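Myosin-2 (Saccharomyces cerevisiae, PDB 6IXO) carries organelles and other cargo along actin cables in budding yeast, using its motor domain for force and the globular tail domain described here to bind cargo receptors. Local coordinates at residues C241-I246 / I370-G375; T289-Q294 / R307-S312; E301-L306 / K320-Y325; L313-L318 / A343-K348. One frame throughout, in Å; residues are numbered along the deposited sequence.

Contact 1 of 4, residues C241-I246 / I370-G375; sequences CFNELI and ITPETG
Asn-243, on helix 223-247 of the helical globular tail, pairs its side-chain amide with the backbone of Ile-370, in the loop that runs from helix 336-350 to helix 403-415. The pairing is two-pronged. Ile-370 N donates to Asn-243 OD1 at 2.8 Å, lying in the carbonyl plane on a lone pair, and Asn-243 ND2 returns a bond of 2.8 Å to Ile-370 O. Both bonds are nearly straight. Ile-370 O lies almost in the plane of the Asn-243 amide, whereas ND2 comes to that carbonyl tilted 20° from its plane. Because one amide serves both polar backbone atoms of a single residue, the two bonds together fix the rotation of the Asn-243 amide. Asn-243 CG stands anti to its own carbonyl carbon (chi1 -69°), which carries the amide out from the helix to the loop. An alanine here would be likely to leave Ile-370 N and O without these partners and the irregular loop less firmly tied to the helix. Phe-242 adds an apolar contact: its CG is turned anti to the backbone N (chi1 178°), and Ile-370 CD1 approaches the ring obliquely, 3.7 Å from Phe-242 CD2. The two side chains cross at about a right angle, and Ile-370 CG1 stays 3.9 Å from the same CD2. Phe-242 also packs on Thr-289, while Ile-370 reaches His-285, so helix 284-294 backs the pair. At the margin, Pro-372 CD sits 4.3 Å from Asn-243 ND2.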
loop_
_atom_site.group_PDB
_atom_site.type_symbol
_atom_site.label_atom_id
_atom_site.label_comp_id
_atom_site.label_asym_id
_atom_site.label_seq_id
_atom_site.Cartn_x
_atom_site.Cartn_y
_atom_site.Cartn_z
ATOM N N CYS A 241 -7.422 -15.530 -6.797
ATOM C CA CYS A 241 -7.746 -16.072 -8.157
ATOM C C CYS A 241 -7.565 -17.591 -8.232
ATOM O O CYS A 241 -8.375 -18.301 -8.869
ATOM C CB CYS A 241 -6.878 -15.407 -9.236
ATOM S SG CYS A 241 -7.344 -13.651 -9.402
ATOM N N PHE A 242 -6.501 -18.096 -7.616
ATOM C CA PHE A 242 -6.299 -19.545 -7.557
ATOM C C PHE A 242 -7.519 -20.245 -6.928
ATOM O O PHE A 242 -8.022 -21.269 -7.434
ATOM C CB PHE A 242 -5.038 -19.898 -6.748
ATOM C CG PHE A 242 -4.819 -21.393 -6.622
ATOM C CD1 PHE A 242 -4.181 -22.104 -7.644
ATOM C CD2 PHE A 242 -5.307 -22.100 -5.502
ATOM C CE1 PHE A 242 -3.988 -23.516 -7.555
ATOM C CE2 PHE A 242 -5.129 -23.525 -5.396
ATOM C CZ PHE A 242 -4.464 -24.221 -6.440
ATOM N N ASN A 243 -7.977 -19.699 -5.810
ATOM C CA ASN A 243 -9.070 -20.301 -5.083
ATOM C C ASN A 243 -10.308 -20.336 -5.962
ATOM O O ASN A 243 -11.047 -21.300 -5.935
ATOM C CB ASN A 243 -9.355 -19.549 -3.785
ATOM C CG ASN A 243 -8.230 -19.724 -2.743
ATOM O OD1 ASN A 243 -7.365 -20.602 -2.879
ATOM N ND2 ASN A 243 -8.281 -18.926 -1.678
ATOM N N GLU A 244 -10.534 -19.300 -6.757
ATOM C CA GLU A 244 -11.703 -19.326 -7.648
ATOM C C GLU A 244 -11.511 -20.376 -8.717
ATOM O O GLU A 244 -12.449 -21.127 -9.058
ATOM C CB GLU A 244 -11.940 -17.961 -8.305
ATOM C CG GLU A 244 -12.443 -16.886 -7.300
ATOM C CD GLU A 244 -13.813 -17.219 -6.737
ATOM O OE1 GLU A 244 -14.656 -17.826 -7.456
ATOM O OE2 GLU A 244 -14.055 -16.889 -5.560
ATOM N N LEU A 245 -10.305 -20.420 -9.274
ATOM C CA LEU A 245 -10.043 -21.369 -10.327
ATOM C C LEU A 245 -10.239 -22.796 -9.847
ATOM O O LEU A 245 -10.824 -23.625 -10.536
ATOM C CB LEU A 245 -8.616 -21.193 -10.856
ATOM C CG LEU A 245 -8.438 -20.035 -11.804
ATOM C CD1 LEU A 245 -6.909 -19.638 -11.861
ATOM C CD2 LEU A 245 -8.918 -20.440 -13.200
ATOM N N ILE A 246 -9.753 -23.106 -8.652
ATOM C CA ILE A 246 -9.721 -24.523 -8.283
ATOM C C ILE A 246 -11.129 -25.080 -7.953
ATOM O O ILE A 246 -11.342 -26.313 -7.930
ATOM C CB ILE A 246 -8.756 -24.770 -7.078
ATOM C CG1 ILE A 246 -8.369 -26.265 -7.054
ATOM C CG2 ILE A 246 -9.351 -24.213 -5.733
ATOM C CD1 ILE A 246 -7.238 -26.624 -6.156
ATOM N N ILE A 370 -5.649 -21.593 -0.913
ATOM C CA ILE A 370 -4.568 -20.802 -0.338
ATOM C C ILE A 370 -5.216 -19.752 0.548
ATOM O O ILE A 370 -6.093 -19.018 0.095
ATOM C CB ILE A 370 -3.766 -20.124 -1.432
ATOM C CG1 ILE A 370 -3.150 -21.178 -2.359
ATOM C CG2 ILE A 370 -2.621 -19.223 -0.863
ATOM C CD1 ILE A 370 -2.562 -20.500 -3.569
ATOM N N THR A 371 -4.798 -19.668 1.789
ATOM C CA THR A 371 -5.314 -18.608 2.663
ATOM C C THR A 371 -4.814 -17.221 2.248
ATOM O O THR A 371 -3.619 -16.987 2.270
ATOM C CB THR A 371 -4.882 -18.872 4.087
ATOM O OG1 THR A 371 -5.449 -20.115 4.490
ATOM C CG2 THR A 371 -5.336 -17.731 5.008
ATOM N N PRO A 372 -5.718 -16.306 1.845
ATOM C CA PRO A 372 -5.254 -14.954 1.474
ATOM C C PRO A 372 -4.658 -14.243 2.697
ATOM O O PRO A 372 -5.148 -14.462 3.808
ATOM C CB PRO A 372 -6.528 -14.250 0.985
ATOM C CG PRO A 372 -7.514 -15.385 0.687
ATOM C CD PRO A 372 -7.164 -16.477 1.655
ATOM N N GLU A 373 -3.593 -13.471 2.507
ATOM C CA GLU A 373 -3.004 -12.746 3.664
ATOM C C GLU A 373 -3.763 -11.456 3.822
ATOM O O GLU A 373 -3.725 -10.615 2.914
ATOM C CB GLU A 373 -1.526 -12.430 3.450
ATOM C CG GLU A 373 -0.582 -13.616 3.499
ATOM C CD GLU A 373 -0.668 -14.407 4.794
ATOM O OE1 GLU A 373 -0.423 -15.635 4.743
ATOM O OE2 GLU A 373 -0.972 -13.810 5.855
ATOM N N THR A 374 -4.417 -11.272 4.966
ATOM C CA THR A 374 -5.227 -10.078 5.121
ATOM C C THR A 374 -4.674 -9.169 6.212
ATOM O O THR A 374 -5.270 -8.149 6.526
ATOM C CB THR A 374 -6.695 -10.450 5.427
ATOM O OG1 THR A 374 -6.738 -11.261 6.600
ATOM C CG2 THR A 374 -7.270 -11.219 4.224
ATOM N N GLY A 375 -3.569 -9.575 6.816
ATOM C CA GLY A 375 -2.854 -8.692 7.729
ATOM C C GLY A 375 -3.352 -8.838 9.159
ATOM O O GLY A 375 -4.073 -9.783 9.464
#

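Contact 2 of 4, residues T289-Q294 / R307-S312; sequences TAKLLQ and RGICYS
Lys-291 touches Ile-309 and Leu-292 touches Cys-310 with no flat group between them; the one aromatic ring, that of Tyr-311, lies to the side, with Gly-308 O in plane at its edge and Gln-284 and Gln-288 of helix 284-294 against its side chain. The contact itself is aliphatic and sulfur packing inside the DIL region. Lys-291 offers its hydrocarbon stem: CD comes to 3.5 Å from Ile-309 CG2, tighter than usual for two carbons, and CB stays 4.1 Å from the same methyl. The lysine chain is extended from CB through CE; beyond CD it leads away from Ile-309, and only the last torsion, which places NZ, is bent (chi4 48°). On the other side, the CG2 branch of Ile-309 is the one that touches. One residue further on, Cys-310 SG meets Leu-292 CB at 4.2 Å, an ordinary apolar approach. Cys-310 is the first residue to leave helical geometry after helix 300-309, and its SG, anti to the carbonyl carbon (chi1 -63°), is directed back at helix 284-294 from the turn. The pairs differ in setting, for Leu-292 and Cys-310 are buried, whereas Lys-291 is exposed. Ser-312 N is hydrogen-bonded to Gln-288 OE1, tying the same turn to helix 284-294. Leu-318 of helix 315-323 packs on both Leu-292 and Cys-310, closing the inner side, while helix 254-273 lies against Thr-289 and Ala-290.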
loop_
_atom_site.group_PDB
_atom_site.type_symbol
_atom_site.label_atom_id
_atom_site.label_comp_id
_atom_site.label_asym_id
_atom_site.label_seq_id
_atom_site.Cartn_x
_atom_site.Cartn_y
_atom_site.Cartn_z
ATOM N N THR A 289 -0.698 -23.147 -12.413
ATOM C CA THR A 289 -2.008 -23.646 -12.858
ATOM C C THR A 289 -2.158 -23.549 -14.373
ATOM O O THR A 289 -2.603 -24.519 -15.049
ATOM C CB THR A 289 -3.129 -22.884 -12.160
ATOM O OG1 THR A 289 -3.039 -23.192 -10.774
ATOM C CG2 THR A 289 -4.546 -23.295 -12.681
ATOM N N ALA A 290 -1.791 -22.392 -14.917
ATOM C CA ALA A 290 -1.790 -22.209 -16.377
ATOM C C ALA A 290 -0.965 -23.279 -17.052
ATOM O O ALA A 290 -1.365 -23.840 -18.102
ATOM C CB ALA A 290 -1.265 -20.801 -16.733
ATOM N N LYS A 291 0.203 -23.596 -16.486
ATOM C CA LYS A 291 1.043 -24.657 -17.109
ATOM C C LYS A 291 0.317 -25.998 -17.056
ATOM O O LYS A 291 0.262 -26.748 -18.030
ATOM C CB LYS A 291 2.393 -24.783 -16.417
ATOM C CG LYS A 291 3.365 -23.646 -16.790
ATOM C CD LYS A 291 4.610 -23.597 -15.897
ATOM C CE LYS A 291 5.678 -22.624 -16.424
ATOM N NZ LYS A 291 5.142 -21.279 -16.798
ATOM N N LEU A 292 -0.267 -26.288 -15.901
ATOM C CA LEU A 292 -0.926 -27.569 -15.697
ATOM C C LEU A 292 -2.018 -27.737 -16.753
ATOM O O LEU A 292 -2.245 -28.836 -17.292
ATOM C CB LEU A 292 -1.511 -27.653 -14.272
ATOM C CG LEU A 292 -2.287 -28.941 -13.903
ATOM C CD1 LEU A 292 -2.282 -29.159 -12.404
ATOM C CD2 LEU A 292 -3.749 -28.862 -14.358
ATOM N N LEU A 293 -2.706 -26.643 -17.041
ATOM C CA LEU A 293 -3.833 -26.676 -17.953
ATOM C C LEU A 293 -3.372 -26.851 -19.404
ATOM O O LEU A 293 -4.180 -27.175 -20.269
ATOM C CB LEU A 293 -4.657 -25.416 -17.806
ATOM C CG LEU A 293 -5.402 -25.257 -16.469
ATOM C CD1 LEU A 293 -6.276 -23.979 -16.515
ATOM C CD2 LEU A 293 -6.298 -26.486 -16.216
ATOM N N GLN A 294 -2.079 -26.681 -19.646
ATOM C CA GLN A 294 -1.577 -26.718 -21.017
ATOM C C GLN A 294 -0.722 -27.909 -21.359
ATOM O O GLN A 294 -0.698 -28.350 -22.534
ATOM C CB GLN A 294 -0.769 -25.437 -21.298
ATOM C CG GLN A 294 -1.645 -24.188 -21.373
ATOM C CD GLN A 294 -0.839 -22.942 -21.607
ATOM O OE1 GLN A 294 -0.415 -22.278 -20.665
ATOM N NE2 GLN A 294 -0.597 -22.629 -22.872
ATOM N N ARG A 307 4.574 -32.616 -11.785
ATOM C CA ARG A 307 4.800 -32.368 -10.363
ATOM C C ARG A 307 6.012 -31.483 -10.108
ATOM O O ARG A 307 5.974 -30.629 -9.219
ATOM C CB ARG A 307 4.964 -33.676 -9.617
ATOM C CG ARG A 307 3.707 -34.498 -9.588
ATOM C CD ARG A 307 3.995 -35.857 -8.967
ATOM N NE ARG A 307 4.422 -35.726 -7.576
ATOM C CZ ARG A 307 4.957 -36.721 -6.869
ATOM N NH1 ARG A 307 5.137 -37.909 -7.429
ATOM N NH2 ARG A 307 5.316 -36.524 -5.608
ATOM N N GLY A 308 7.085 -31.685 -10.875
ATOM C CA GLY A 308 8.258 -30.825 -10.774
ATOM C C GLY A 308 8.012 -29.424 -11.301
ATOM O O GLY A 308 8.549 -28.446 -10.765
ATOM N N ILE A 309 7.205 -29.300 -12.354
ATOM C CA ILE A 309 6.840 -27.976 -12.849
ATOM C C ILE A 309 5.981 -27.240 -11.823
ATOM O O ILE A 309 6.179 -26.049 -11.566
ATOM C CB ILE A 309 6.077 -28.053 -14.174
ATOM C CG1 ILE A 309 6.988 -28.630 -15.273
ATOM C CG2 ILE A 309 5.533 -26.687 -14.543
ATOM C CD1 ILE A 309 6.257 -29.015 -16.563
ATOM N N CYS A 310 5.053 -27.968 -11.215
ATOM C CA CYS A 310 4.090 -27.379 -10.284
ATOM C C CYS A 310 4.546 -27.495 -8.835
ATOM O O CYS A 310 3.793 -27.965 -7.984
ATOM C CB CYS A 310 2.732 -28.051 -10.480
ATOM S SG CYS A 310 2.109 -27.733 -12.149
ATOM N N TYR A 311 5.777 -27.068 -8.558
ATOM C CA TYR A 311 6.373 -27.265 -7.229
ATOM C C TYR A 311 5.667 -26.467 -6.133
ATOM O O TYR A 311 5.963 -26.636 -4.954
ATOM C CB TYR A 311 7.881 -26.908 -7.233
ATOM C CG TYR A 311 8.188 -25.475 -7.632
ATOM C CD1 TYR A 311 8.193 -24.450 -6.695
ATOM C CD2 TYR A 311 8.474 -25.152 -8.952
ATOM C CE1 TYR A 311 8.461 -23.135 -7.064
ATOM C CE2 TYR A 311 8.742 -23.846 -9.329
ATOM C CZ TYR A 311 8.738 -22.841 -8.383
ATOM O OH TYR A 311 9.007 -21.553 -8.773
ATOM N N SER A 312 4.745 -25.584 -6.501
ATOM C CA SER A 312 4.020 -24.841 -5.473
ATOM C C SER A 312 2.624 -25.399 -5.222
ATOM O O SER A 312 1.851 -24.858 -4.423
ATOM C CB SER A 312 3.928 -23.366 -5.855
ATOM O OG SER A 312 5.228 -22.803 -5.934
#

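Contact 3 of 4, residues E301-L306 / K320-Y325; sequences EDIDIL and KLISQY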
loop_
_atom_site.group_PDB
_atom_site.type_symbol
_atom_site.label_atom_id
_atom_site.label_comp_id
_atom_site.label_asym_id
_atom_site.label_seq_id
_atom_site.Cartn_x
_atom_site.Cartn_y
_atom_site.Cartn_z
ATOM N N GLU A 301 4.904 -40.585 -16.710
ATOM C CA GLU A 301 6.016 -39.648 -16.730
ATOM C C GLU A 301 5.552 -38.198 -16.887
ATOM O O GLU A 301 6.148 -37.279 -16.296
ATOM C CB GLU A 301 6.991 -39.998 -17.842
ATOM C CG GLU A 301 8.297 -39.257 -17.697
ATOM C CD GLU A 301 9.164 -39.381 -18.918
ATOM O OE1 GLU A 301 8.764 -40.107 -19.854
ATOM O OE2 GLU A 301 10.241 -38.750 -18.942
ATOM N N ASP A 302 4.503 -37.991 -17.683
ATOM C CA ASP A 302 3.894 -36.665 -17.809
ATOM C C ASP A 302 3.535 -36.122 -16.435
ATOM O O ASP A 302 3.737 -34.931 -16.122
ATOM C CB ASP A 302 2.626 -36.710 -18.671
ATOM C CG ASP A 302 2.913 -36.799 -20.167
ATOM O OD1 ASP A 302 4.055 -36.536 -20.598
ATOM O OD2 ASP A 302 1.964 -37.116 -20.914
ATOM N N ILE A 303 2.974 -36.998 -15.618
ATOM C CA ILE A 303 2.524 -36.574 -14.303
ATOM C C ILE A 303 3.735 -36.332 -13.400
ATOM O O ILE A 303 3.746 -35.367 -12.651
ATOM C CB ILE A 303 1.540 -37.600 -13.694
ATOM C CG1 ILE A 303 0.258 -37.659 -14.545
ATOM C CG2 ILE A 303 1.187 -37.234 -12.274
ATOM C CD1 ILE A 303 -0.431 -36.276 -14.741
ATOM N N ASP A 304 4.768 -37.165 -13.491
ATOM C CA ASP A 304 5.960 -36.921 -12.682
ATOM C C ASP A 304 6.623 -35.605 -13.083
ATOM O O ASP A 304 7.114 -34.867 -12.226
ATOM C CB ASP A 304 6.964 -38.073 -12.787
ATOM C CG ASP A 304 6.455 -39.360 -12.146
ATOM O OD1 ASP A 304 5.619 -39.270 -11.222
ATOM O OD2 ASP A 304 6.890 -40.457 -12.567
ATOM N N ILE A 305 6.624 -35.297 -14.377
ATOM C CA ILE A 305 7.200 -34.036 -14.844
ATOM C C ILE A 305 6.353 -32.831 -14.380
ATOM O O ILE A 305 6.887 -31.808 -13.932
ATOM C CB ILE A 305 7.336 -34.027 -16.382
ATOM C CG1 ILE A 305 8.353 -35.078 -16.831
ATOM C CG2 ILE A 305 7.762 -32.657 -16.893
ATOM C CD1 ILE A 305 8.235 -35.444 -18.307
ATOM N N LEU A 306 5.037 -32.973 -14.497
ATOM C CA LEU A 306 4.092 -31.947 -14.079
ATOM C C LEU A 306 4.289 -31.603 -12.596
ATOM O O LEU A 306 4.212 -30.443 -12.191
ATOM C CB LEU A 306 2.663 -32.422 -14.343
ATOM C CG LEU A 306 1.520 -31.568 -13.801
ATOM C CD1 LEU A 306 1.477 -30.251 -14.558
ATOM C CD2 LEU A 306 0.201 -32.305 -13.944
ATOM N N LYS A 320 -7.430 -32.057 -7.852
ATOM C CA LYS A 320 -8.638 -31.281 -8.150
ATOM C C LYS A 320 -8.585 -30.691 -9.542
ATOM O O LYS A 320 -9.565 -30.701 -10.278
ATOM C CB LYS A 320 -8.829 -30.121 -7.153
ATOM C CG LYS A 320 -9.253 -30.523 -5.771
ATOM C CD LYS A 320 -10.661 -31.080 -5.747
ATOM C CE LYS A 320 -10.994 -31.630 -4.362
ATOM N NZ LYS A 320 -12.407 -32.035 -4.263
ATOM N N LEU A 321 -7.440 -30.112 -9.877
ATOM C CA LEU A 321 -7.302 -29.437 -11.159
ATOM C C LEU A 321 -7.378 -30.448 -12.296
ATOM O O LEU A 321 -8.088 -30.224 -13.280
ATOM C CB LEU A 321 -5.991 -28.682 -11.230
ATOM C CG LEU A 321 -5.935 -27.487 -10.258
ATOM C CD1 LEU A 321 -4.515 -26.958 -10.205
ATOM C CD2 LEU A 321 -6.895 -26.390 -10.706
ATOM N N ILE A 322 -6.623 -31.536 -12.151
ATOM C CA ILE A 322 -6.634 -32.582 -13.181
ATOM C C ILE A 322 -8.005 -33.255 -13.281
ATOM O O ILE A 322 -8.475 -33.532 -14.406
ATOM C CB ILE A 322 -5.563 -33.663 -12.910
ATOM C CG1 ILE A 322 -4.177 -33.059 -13.095
ATOM C CG2 ILE A 322 -5.751 -34.914 -13.886
ATOM C CD1 ILE A 322 -3.067 -33.899 -12.560
ATOM N N SER A 323 -8.651 -33.551 -12.139
ATOM C CA SER A 323 -9.909 -34.310 -12.240
ATOM C C SER A 323 -11.004 -33.390 -12.776
ATOM O O SER A 323 -11.977 -33.854 -13.299
ATOM C CB SER A 323 -10.331 -34.930 -10.900
ATOM O OG SER A 323 -10.366 -33.939 -9.894
ATOM N N GLN A 324 -10.834 -32.072 -12.643
ATOM C CA GLN A 324 -11.834 -31.134 -13.177
ATOM C C GLN A 324 -11.528 -30.606 -14.572
ATOM O O GLN A 324 -12.286 -29.807 -15.120
ATOM C CB GLN A 324 -11.977 -29.926 -12.199
ATOM C CG GLN A 324 -12.647 -30.412 -10.890
ATOM C CD GLN A 324 -12.506 -29.379 -9.770
ATOM O OE1 GLN A 324 -12.284 -28.184 -10.028
ATOM N NE2 GLN A 324 -12.633 -29.842 -8.538
ATOM N N TYR A 325 -10.392 -31.011 -15.123
ATOM C CA TYR A 325 -9.989 -30.588 -16.470
ATOM C C TYR A 325 -11.038 -30.957 -17.528
ATOM O O TYR A 325 -11.477 -32.096 -17.567
ATOM C CB TYR A 325 -8.668 -31.246 -16.840
ATOM C CG TYR A 325 -8.138 -30.863 -18.211
ATOM C CD1 TYR A 325 -7.489 -29.660 -18.406
ATOM C CD2 TYR A 325 -8.253 -31.746 -19.298
ATOM C CE1 TYR A 325 -6.959 -29.309 -19.669
ATOM C CE2 TYR A 325 -7.761 -31.407 -20.544
ATOM C CZ TYR A 325 -7.088 -30.194 -20.710
ATOM O OH TYR A 325 -6.616 -29.896 -21.951
#
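Ile-322, on helix 315-323, reaches helix 300-309 through the end of its longer branch, both helices lying in the DIL region of the globular tail. Its CB is still 6.0 Å from Leu-306 CD2, and serves only as the root of the chain. The next atom, CG1, closes to 4.5 Å from Leu-306 CD2; it stands anti to the carbonyl carbon, and chi2 of 167° continues the chain outward in extended form. At the tip, Ile-322 CD1 does the touching, 3.9 Å from Leu-306 CD2 and 4.2 Å from Ile-303 CD1, meeting each partner tip to tip. Those two partner methyls, Leu-306 CD2 and Ile-303 CD1, are themselves 4.1 Å apart, so three methyls form a nearly equilateral cluster. Ile-303 joins it by bending at its second torsion (chi2 -55°), which swings CD1 toward Ile-322. Helix 336-350 packs alongside as a third helix: its Leu-339 also touches Ile-322, and its Ile-338 and Val-342 touch Ile-303. All three residues are buried and no hydrogen bond crosses between the segments: the helices are held here by dispersion and by exclusion of water, an interaction with little directional demand.

Contact 4 of 4, residues L313-L318 / A343-K348; sequences LTPAQL and ADIVKK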
loop_
_atom_site.group_PDB
_atom_site.type_symbol
_atom_site.label_atom_id
_atom_site.label_comp_id
_atom_site.label_asym_id
_atom_site.label_seq_id
_atom_site.Cartn_x
_atom_site.Cartn_y
_atom_site.Cartn_z
ATOM N N LEU A 313 2.279 -26.459 -5.939
ATOM C CA LEU A 313 0.955 -27.034 -5.797
ATOM C C LEU A 313 1.081 -28.353 -5.059
ATOM O O LEU A 313 2.028 -29.094 -5.286
ATOM C CB LEU A 313 0.297 -27.232 -7.156
ATOM C CG LEU A 313 0.125 -25.967 -8.008
ATOM C CD1 LEU A 313 -0.641 -26.344 -9.307
ATOM C CD2 LEU A 313 -0.655 -24.916 -7.234
ATOM N N THR A 314 0.141 -28.635 -4.162
ATOM C CA THR A 314 0.151 -29.898 -3.425
ATOM C C THR A 314 -0.448 -31.006 -4.270
ATOM O O THR A 314 -1.166 -30.732 -5.227
ATOM C CB THR A 314 -0.663 -29.795 -2.156
ATOM O OG1 THR A 314 -2.018 -29.558 -2.549
ATOM C CG2 THR A 314 -0.138 -28.597 -1.234
ATOM N N PRO A 315 -0.187 -32.264 -3.909
ATOM C CA PRO A 315 -0.839 -33.301 -4.711
ATOM C C PRO A 315 -2.382 -33.191 -4.721
ATOM O O PRO A 315 -2.996 -33.456 -5.767
ATOM C CB PRO A 315 -0.377 -34.594 -4.038
ATOM C CG PRO A 315 0.942 -34.269 -3.475
ATOM C CD PRO A 315 0.766 -32.837 -2.943
ATOM N N ALA A 316 -2.993 -32.794 -3.602
ATOM C CA ALA A 316 -4.456 -32.681 -3.566
ATOM C C ALA A 316 -4.927 -31.587 -4.525
ATOM O O ALA A 316 -5.995 -31.695 -5.124
ATOM C CB ALA A 316 -4.952 -32.397 -2.134
ATOM N N GLN A 317 -4.150 -30.507 -4.641
ATOM C CA GLN A 317 -4.470 -29.453 -5.605
ATOM C C GLN A 317 -4.302 -29.934 -7.045
ATOM O O GLN A 317 -5.140 -29.626 -7.894
ATOM C CB GLN A 317 -3.601 -28.208 -5.385
ATOM C CG GLN A 317 -3.947 -27.505 -4.048
ATOM C CD GLN A 317 -2.899 -26.465 -3.629
ATOM O OE1 GLN A 317 -1.729 -26.572 -3.989
ATOM N NE2 GLN A 317 -3.324 -25.479 -2.834
ATOM N N LEU A 318 -3.208 -30.631 -7.322
ATOM C CA LEU A 318 -3.015 -31.249 -8.642
ATOM C C LEU A 318 -4.219 -32.112 -8.980
ATOM O O LEU A 318 -4.720 -32.105 -10.112
ATOM C CB LEU A 318 -1.748 -32.108 -8.676
ATOM C CG LEU A 318 -0.446 -31.326 -8.541
ATOM C CD1 LEU A 318 0.757 -32.253 -8.575
ATOM C CD2 LEU A 318 -0.347 -30.286 -9.630
ATOM N N ALA A 343 -4.460 -39.964 -7.793
ATOM C CA ALA A 343 -5.221 -40.218 -6.564
ATOM C C ALA A 343 -4.385 -41.010 -5.563
ATOM O O ALA A 343 -4.482 -40.807 -4.353
ATOM C CB ALA A 343 -6.521 -40.959 -6.875
ATOM N N ASP A 344 -3.548 -41.899 -6.083
ATOM C CA ASP A 344 -2.645 -42.661 -5.237
ATOM C C ASP A 344 -1.507 -41.797 -4.694
ATOM O O ASP A 344 -1.048 -42.027 -3.574
ATOM C CB ASP A 344 -2.094 -43.869 -5.996
ATOM C CG ASP A 344 -3.115 -44.989 -6.105
ATOM O OD1 ASP A 344 -3.920 -45.141 -5.157
ATOM O OD2 ASP A 344 -3.124 -45.705 -7.135
ATOM N N ILE A 345 -1.053 -40.803 -5.461
ATOM C CA ILE A 345 -0.022 -39.913 -4.937
ATOM C C ILE A 345 -0.606 -39.102 -3.788
ATOM O O ILE A 345 0.069 -38.838 -2.782
ATOM C CB ILE A 345 0.551 -38.977 -6.009
ATOM C CG1 ILE A 345 1.440 -39.774 -6.957
ATOM C CG2 ILE A 345 1.364 -37.842 -5.364
ATOM C CD1 ILE A 345 1.986 -38.975 -8.099
ATOM N N VAL A 346 -1.875 -38.735 -3.929
ATOM C CA VAL A 346 -2.557 -37.997 -2.875
ATOM C C VAL A 346 -2.751 -38.884 -1.640
ATOM O O VAL A 346 -2.396 -38.492 -0.533
ATOM C CB VAL A 346 -3.916 -37.457 -3.342
ATOM C CG1 VAL A 346 -4.724 -36.967 -2.153
ATOM C CG2 VAL A 346 -3.722 -36.320 -4.350
ATOM N N LYS A 347 -3.293 -40.084 -1.822
ATOM C CA LYS A 347 -3.542 -40.944 -0.665
ATOM C C LYS A 347 -2.220 -41.315 0.015
ATOM O O LYS A 347 -2.169 -41.470 1.237
ATOM C CB LYS A 347 -4.334 -42.200 -1.061
ATOM C CG LYS A 347 -3.510 -43.462 -1.275
ATOM C CD LYS A 347 -4.390 -44.728 -1.321
ATOM C CE LYS A 347 -3.617 -45.940 -1.860
ATOM N NZ LYS A 347 -4.347 -47.247 -1.696
ATOM N N LYS A 348 -1.150 -41.419 -0.771
ATOM C CA LYS A 348 0.166 -41.720 -0.220
ATOM C C LYS A 348 0.663 -40.602 0.691
ATOM O O LYS A 348 0.986 -40.836 1.852
ATOM C CB LYS A 348 1.190 -41.962 -1.333
ATOM C CG LYS A 348 2.624 -41.853 -0.837
ATOM C CD LYS A 348 3.664 -42.290 -1.857
ATOM C CE LYS A 348 5.069 -42.173 -1.254
ATOM N NZ LYS A 348 6.162 -42.592 -2.177
#
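A capping box opens helix 315-323, and the first turn that follows it packs against helix 336-350 through Pro-315, which meets Ile-345 and Val-346. Thr-314 is the N-cap: its OG1 accepts a bond of 3.1 Å from Gln-317 N, while Thr-314 N donates to Gln-317 OE1 at 2.8 Å. This second donor sits 29° out of the plane of the glutamine carbonyl. Both bonds lie within the one segment and hold the start of the helix in shape; Gln-317 NE2 bonds further to Ile-368 O. Pro-315 then presents CB to two methyls, Val-346 CG2 at 3.8 Å and Ile-345 CG2 at 3.9 Å. The proline and Ile-345 cross at about a right angle, and CG of the ring also lies 4.1 Å from that isoleucine methyl. Val-346 CG2 stands beside its own backbone N (chi1 168° sends CG1 anti instead), where it packs on the proline backbone too, 3.3 Å from Pro-315 O, and lies 3.7 Å from Ala-316 N. The touching residues are partly exposed, so this is edge packing. Gln-319 extends it by touching Ala-343 and Val-346, and Arg-307 of helix 300-309 touches Ile-345. A proline in the first turn, directly after a threonine N-cap and its reciprocal glutamine, is a classic helix-start arrangement, used here within a helix-helix contact.

Overall arrangement
All four contacts lie on the same side of the chain's centre, in a strand-free, mainly helical part of the tail. Contact 1 spans the longest stretch, from helix 223-247 to the loop beyond helix 336-350, and the others fall between its segments. Contacts 2 and 3 share helix 300-309 and have centres about 8 Å apart; contacts 3 and 4 share helix 315-323, centres about 10 Å apart. Along the chain, contact 3 interleaves with both, whereas contact 2 closes before contact 4 opens. Contact 1, about 17 to 21 Å from the others between centres, still touches each. This suggests one packed helical group in the cargo-binding domain, the loop of contact 1 returning onto helix 223-247.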